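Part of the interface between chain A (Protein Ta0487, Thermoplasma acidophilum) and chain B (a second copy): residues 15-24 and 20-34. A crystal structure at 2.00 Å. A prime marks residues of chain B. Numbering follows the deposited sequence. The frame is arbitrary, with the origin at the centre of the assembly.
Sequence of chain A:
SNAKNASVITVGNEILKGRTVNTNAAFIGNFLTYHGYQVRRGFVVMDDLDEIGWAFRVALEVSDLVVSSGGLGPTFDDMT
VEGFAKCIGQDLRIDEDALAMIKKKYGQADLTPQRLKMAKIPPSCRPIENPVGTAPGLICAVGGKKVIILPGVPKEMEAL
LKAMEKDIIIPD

Chain A 15-24: ILKGRTVNTN
Chain B, residues 20-34: TVNTNAAFIGNFLTY

Chain A enters at the end of a helix (Ile15 and Leu16), turns at Gly18, runs as loop to Asn22 and starts a new helix at Thr23; chain B supplies a loop, Thr20′ to Asn22′, and the helix 23′-34′. No direct hydrogen bond joins the stretches, which together bury 465 Å². Leu16 (phi/psi -57/-40) turns its CA-to-CB bond away, but its carbonyl faces the helix: Leu16 O lies 3.3 Å from Gly29′ CA in a CA-H...O contact, and water 1 donates to both Leu16 O and Ala25′ O, each at 2.9 Å. An ideal CB on Gly29′ would fall 2.2 Å from Leu16 O, so the approach depends on a bare backbone. Lys17 (-82/-2; chi1 m, chi2 t) sets CB 3.5 Å from Thr33′ OG1, while its end leads away; Thr33′ (chi1 m) donates from OG1 to Gly29′ O at 2.7 Å, within its own helix. Lys17 O is 3.1 Å from Asn30′ N, but the angle is poor, and that amide already bonds to Ala26′ O at 2.9 Å. Gly18 (68/30) closes the first helix in a Schellman motif, Gly18 N to Ile15 O 3.0 Å. Its CA sits 3.7 Å from Ala26′ CA and 3.5 Å from Ala26′ O, the latter a CA-H...O contact at 159°; an ideal CB would clash with that oxygen at 2.0 Å. Val21 (-71/143, chi1 t) packs CG1 against Val21′ CG2 (chi1 p) at 3.5 Å and CG2 against Ala26′ CB at 4.4 Å. Asn22 and Asn22′, both N-caps with chi1 t, have CA atoms 6.2 Å apart and meet through two waters: water 3 links Asn22 N (2.8 Å) to Asn22′ O (2.7 Å), and water 2 links Asn22 O to Asn22′ N, both 2.9 Å. Asn22′ OD1 accepts from Ala25′ N at 3.0 Å.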

# COMPACT_ATOMS: atom_id res chain seq x y z
N ILE A 15 0.79 -10.20 -3.70
CA ILE A 15 0.20 -9.28 -2.74
C ILE A 15 -0.91 -8.42 -3.35
O ILE A 15 -2.03 -8.38 -2.84
CB ILE A 15 1.28 -8.39 -2.05
CG1 ILE A 15 2.38 -9.24 -1.39
CG2 ILE A 15 0.62 -7.43 -1.02
CD1 ILE A 15 1.93 -10.03 -0.15
N LEU A 16 -0.63 -7.77 -4.46
CA LEU A 16 -1.64 -6.96 -5.17
C LEU A 16 -2.86 -7.76 -5.55
O LEU A 16 -3.98 -7.23 -5.48
CB LEU A 16 -1.05 -6.41 -6.47
CG LEU A 16 0.03 -5.38 -6.15
CD1 LEU A 16 0.91 -5.24 -7.40
CD2 LEU A 16 -0.58 -4.02 -5.75
N LYS A 17 -2.66 -9.01 -5.98
CA LYS A 17 -3.80 -9.81 -6.43
C LYS A 17 -4.53 -10.44 -5.28
O LYS A 17 -5.54 -11.12 -5.49
CB LYS A 17 -3.41 -10.89 -7.46
CG LYS A 17 -2.88 -10.22 -8.74
CD LYS A 17 -2.25 -11.22 -9.69
CE LYS A 17 -1.09 -10.58 -10.44
NZ LYS A 17 -1.55 -9.92 -11.71
N GLY A 18 -4.02 -10.22 -4.06
CA GLY A 18 -4.63 -10.82 -2.87
C GLY A 18 -4.51 -12.31 -2.75
O GLY A 18 -5.41 -12.95 -2.20
N ARG A 19 -3.44 -12.90 -3.31
CA ARG A 19 -3.20 -14.35 -3.16
C ARG A 19 -2.71 -14.59 -1.75
O ARG A 19 -2.97 -15.65 -1.17
CB ARG A 19 -2.09 -14.84 -4.09
CG ARG A 19 -2.29 -14.53 -5.54
CD ARG A 19 -3.14 -15.56 -6.26
NE ARG A 19 -2.82 -16.96 -5.91
CZ ARG A 19 -3.31 -18.03 -6.54
NH1 ARG A 19 -4.12 -17.87 -7.59
NH2 ARG A 19 -2.99 -19.26 -6.15
N THR A 20 -1.96 -13.62 -1.26
CA THR A 20 -1.26 -13.67 0.01
C THR A 20 -1.60 -12.38 0.77
O THR A 20 -1.53 -11.27 0.23
CB THR A 20 0.28 -13.71 -0.24
OG1 THR A 20 0.61 -14.94 -0.93
CG2 THR A 20 1.10 -13.62 1.08
N VAL A 21 -1.97 -12.51 2.03
CA VAL A 21 -2.21 -11.33 2.85
C VAL A 21 -0.86 -10.67 3.16
O VAL A 21 0.13 -11.36 3.38
CB VAL A 21 -2.88 -11.78 4.18
CG1 VAL A 21 -3.15 -10.57 5.07
CG2 VAL A 21 -4.19 -12.49 3.87
N ASN A 22 -0.80 -9.34 3.19
CA ASN A 22 0.49 -8.67 3.40
C ASN A 22 0.97 -8.67 4.86
O ASN A 22 1.05 -7.63 5.54
CB ASN A 22 0.42 -7.26 2.84
CG ASN A 22 1.77 -6.64 2.66
OD1 ASN A 22 2.79 -7.15 3.14
ND2 ASN A 22 1.79 -5.49 2.02
N THR A 23 1.35 -9.84 5.34
CA THR A 23 1.83 -9.96 6.73
C THR A 23 3.18 -9.25 6.93
O THR A 23 3.43 -8.68 8.00
CB THR A 23 1.99 -11.44 7.13
OG1 THR A 23 2.84 -12.06 6.15
CG2 THR A 23 0.65 -12.11 7.09
N ASN A 24 4.03 -9.28 5.91
CA ASN A 24 5.32 -8.55 5.97
C ASN A 24 5.17 -7.08 6.31
O ASN A 24 5.89 -6.58 7.20
CB ASN A 24 6.09 -8.64 4.65
CG ASN A 24 6.77 -9.99 4.47
OD1 ASN A 24 6.67 -10.87 5.30
ND2 ASN A 24 7.53 -10.11 3.40
N THR B 20 -3.11 -4.07 12.78
CA THR B 20 -3.97 -5.05 12.12
C THR B 20 -3.35 -5.35 10.73
O THR B 20 -2.66 -4.50 10.12
CB THR B 20 -5.40 -4.49 11.89
OG1 THR B 20 -5.31 -3.43 10.97
CG2 THR B 20 -6.02 -3.93 13.18
N VAL B 21 -3.61 -6.54 10.22
CA VAL B 21 -3.11 -6.90 8.90
C VAL B 21 -4.09 -6.40 7.80
O VAL B 21 -5.29 -6.27 8.03
CB VAL B 21 -2.81 -8.45 8.80
CG1 VAL B 21 -4.10 -9.30 8.57
CG2 VAL B 21 -1.78 -8.70 7.73
N ASN B 22 -3.59 -6.13 6.61
CA ASN B 22 -4.47 -5.61 5.58
C ASN B 22 -5.29 -6.65 4.81
O ASN B 22 -5.06 -6.88 3.61
CB ASN B 22 -3.70 -4.73 4.59
CG ASN B 22 -4.62 -3.76 3.83
OD1 ASN B 22 -5.85 -3.88 3.85
ND2 ASN B 22 -4.02 -2.81 3.15
N THR B 23 -6.31 -7.19 5.45
CA THR B 23 -7.15 -8.19 4.77
C THR B 23 -8.06 -7.57 3.74
O THR B 23 -8.41 -8.24 2.78
CB THR B 23 -8.07 -8.99 5.76
OG1 THR B 23 -8.96 -8.06 6.40
CG2 THR B 23 -7.25 -9.69 6.82
N ASN B 24 -8.50 -6.32 3.94
CA ASN B 24 -9.33 -5.70 2.93
C ASN B 24 -8.62 -5.62 1.57
O ASN B 24 -9.23 -5.88 0.54
CB ASN B 24 -9.81 -4.30 3.36
CG ASN B 24 -10.87 -4.36 4.45
OD1 ASN B 24 -11.36 -5.44 4.80
ND2 ASN B 24 -11.28 -3.19 4.95
N ALA B 25 -7.35 -5.24 1.57
CA ALA B 25 -6.64 -5.08 0.30
C ALA B 25 -6.53 -6.43 -0.43
O ALA B 25 -6.62 -6.49 -1.64
CB ALA B 25 -5.23 -4.43 0.52
N ALA B 26 -6.37 -7.51 0.33
CA ALA B 26 -6.38 -8.87 -0.25
C ALA B 26 -7.72 -9.19 -0.86
O ALA B 26 -7.78 -9.65 -1.97
CB ALA B 26 -5.99 -9.97 0.78
N PHE B 27 -8.79 -8.97 -0.12
CA PHE B 27 -10.13 -9.27 -0.65
C PHE B 27 -10.42 -8.42 -1.91
O PHE B 27 -10.90 -8.95 -2.92
CB PHE B 27 -11.20 -9.02 0.42
CG PHE B 27 -12.62 -9.27 -0.09
CD1 PHE B 27 -13.25 -10.46 0.17
CD2 PHE B 27 -13.31 -8.29 -0.79
CE1 PHE B 27 -14.56 -10.70 -0.29
CE2 PHE B 27 -14.62 -8.54 -1.24
CZ PHE B 27 -15.22 -9.74 -1.00
N ILE B 28 -10.07 -7.14 -1.88
CA ILE B 28 -10.32 -6.26 -3.05
C ILE B 28 -9.43 -6.70 -4.23
O ILE B 28 -9.90 -6.81 -5.37
CB ILE B 28 -10.11 -4.76 -2.69
CG1 ILE B 28 -11.15 -4.29 -1.63
CG2 ILE B 28 -10.11 -3.84 -3.98
CD1 ILE B 28 -10.76 -2.92 -0.89
N GLY B 29 -8.16 -6.97 -3.96
CA GLY B 29 -7.24 -7.43 -5.00
C GLY B 29 -7.75 -8.69 -5.67
O GLY B 29 -7.71 -8.80 -6.91
N ASN B 30 -8.24 -9.63 -4.86
CA ASN B 30 -8.74 -10.89 -5.39
C ASN B 30 -10.05 -10.67 -6.18
O ASN B 30 -10.21 -11.24 -7.26
CB ASN B 30 -8.95 -11.92 -4.26
CG ASN B 30 -9.45 -13.27 -4.80
OD1 ASN B 30 -8.76 -13.95 -5.56
ND2 ASN B 30 -10.65 -13.62 -4.43
N PHE B 31 -10.95 -9.83 -5.65
CA PHE B 31 -12.22 -9.52 -6.30
C PHE B 31 -11.96 -8.91 -7.68
O PHE B 31 -12.56 -9.34 -8.65
CB PHE B 31 -13.06 -8.57 -5.43
CG PHE B 31 -14.41 -8.17 -6.04
CD1 PHE B 31 -15.55 -8.91 -5.77
CD2 PHE B 31 -14.52 -7.03 -6.82
CE1 PHE B 31 -16.81 -8.53 -6.33
CE2 PHE B 31 -15.78 -6.65 -7.38
CZ PHE B 31 -16.91 -7.41 -7.12
N LEU B 32 -11.04 -7.94 -7.74
CA LEU B 32 -10.75 -7.25 -9.01
C LEU B 32 -10.07 -8.19 -10.02
O LEU B 32 -10.44 -8.21 -11.20
CB LEU B 32 -9.87 -6.02 -8.79
CG LEU B 32 -10.53 -4.96 -7.90
CD1 LEU B 32 -9.54 -3.90 -7.51
CD2 LEU B 32 -11.72 -4.41 -8.69
N THR B 33 -9.07 -8.94 -9.54
CA THR B 33 -8.42 -10.00 -10.33
C THR B 33 -9.42 -10.99 -10.90
O THR B 33 -9.35 -11.36 -12.11
CB THR B 33 -7.34 -10.77 -9.50
OG1 THR B 33 -6.37 -9.85 -9.04
CG2 THR B 33 -6.58 -11.86 -10.38
N TYR B 34 -10.33 -11.43 -10.05
CA TYR B 34 -11.37 -12.35 -10.43
C TYR B 34 -12.19 -11.78 -11.58
O TYR B 34 -12.60 -12.53 -12.46
CB TYR B 34 -12.30 -12.66 -9.26
CG TYR B 34 -13.34 -13.75 -9.53
CD1 TYR B 34 -13.02 -15.12 -9.42
CD2 TYR B 34 -14.65 -13.41 -9.88
CE1 TYR B 34 -14.00 -16.12 -9.67
CE2 TYR B 34 -15.63 -14.41 -10.17
CZ TYR B 34 -15.30 -15.74 -10.04
OH TYR B 34 -16.28 -16.68 -10.27
O HOH W 1 -4.61 -5.27 -3.37
O HOH W 2 -0.77 -5.47 6.22
O HOH W 3 -2.86 -7.66 2.17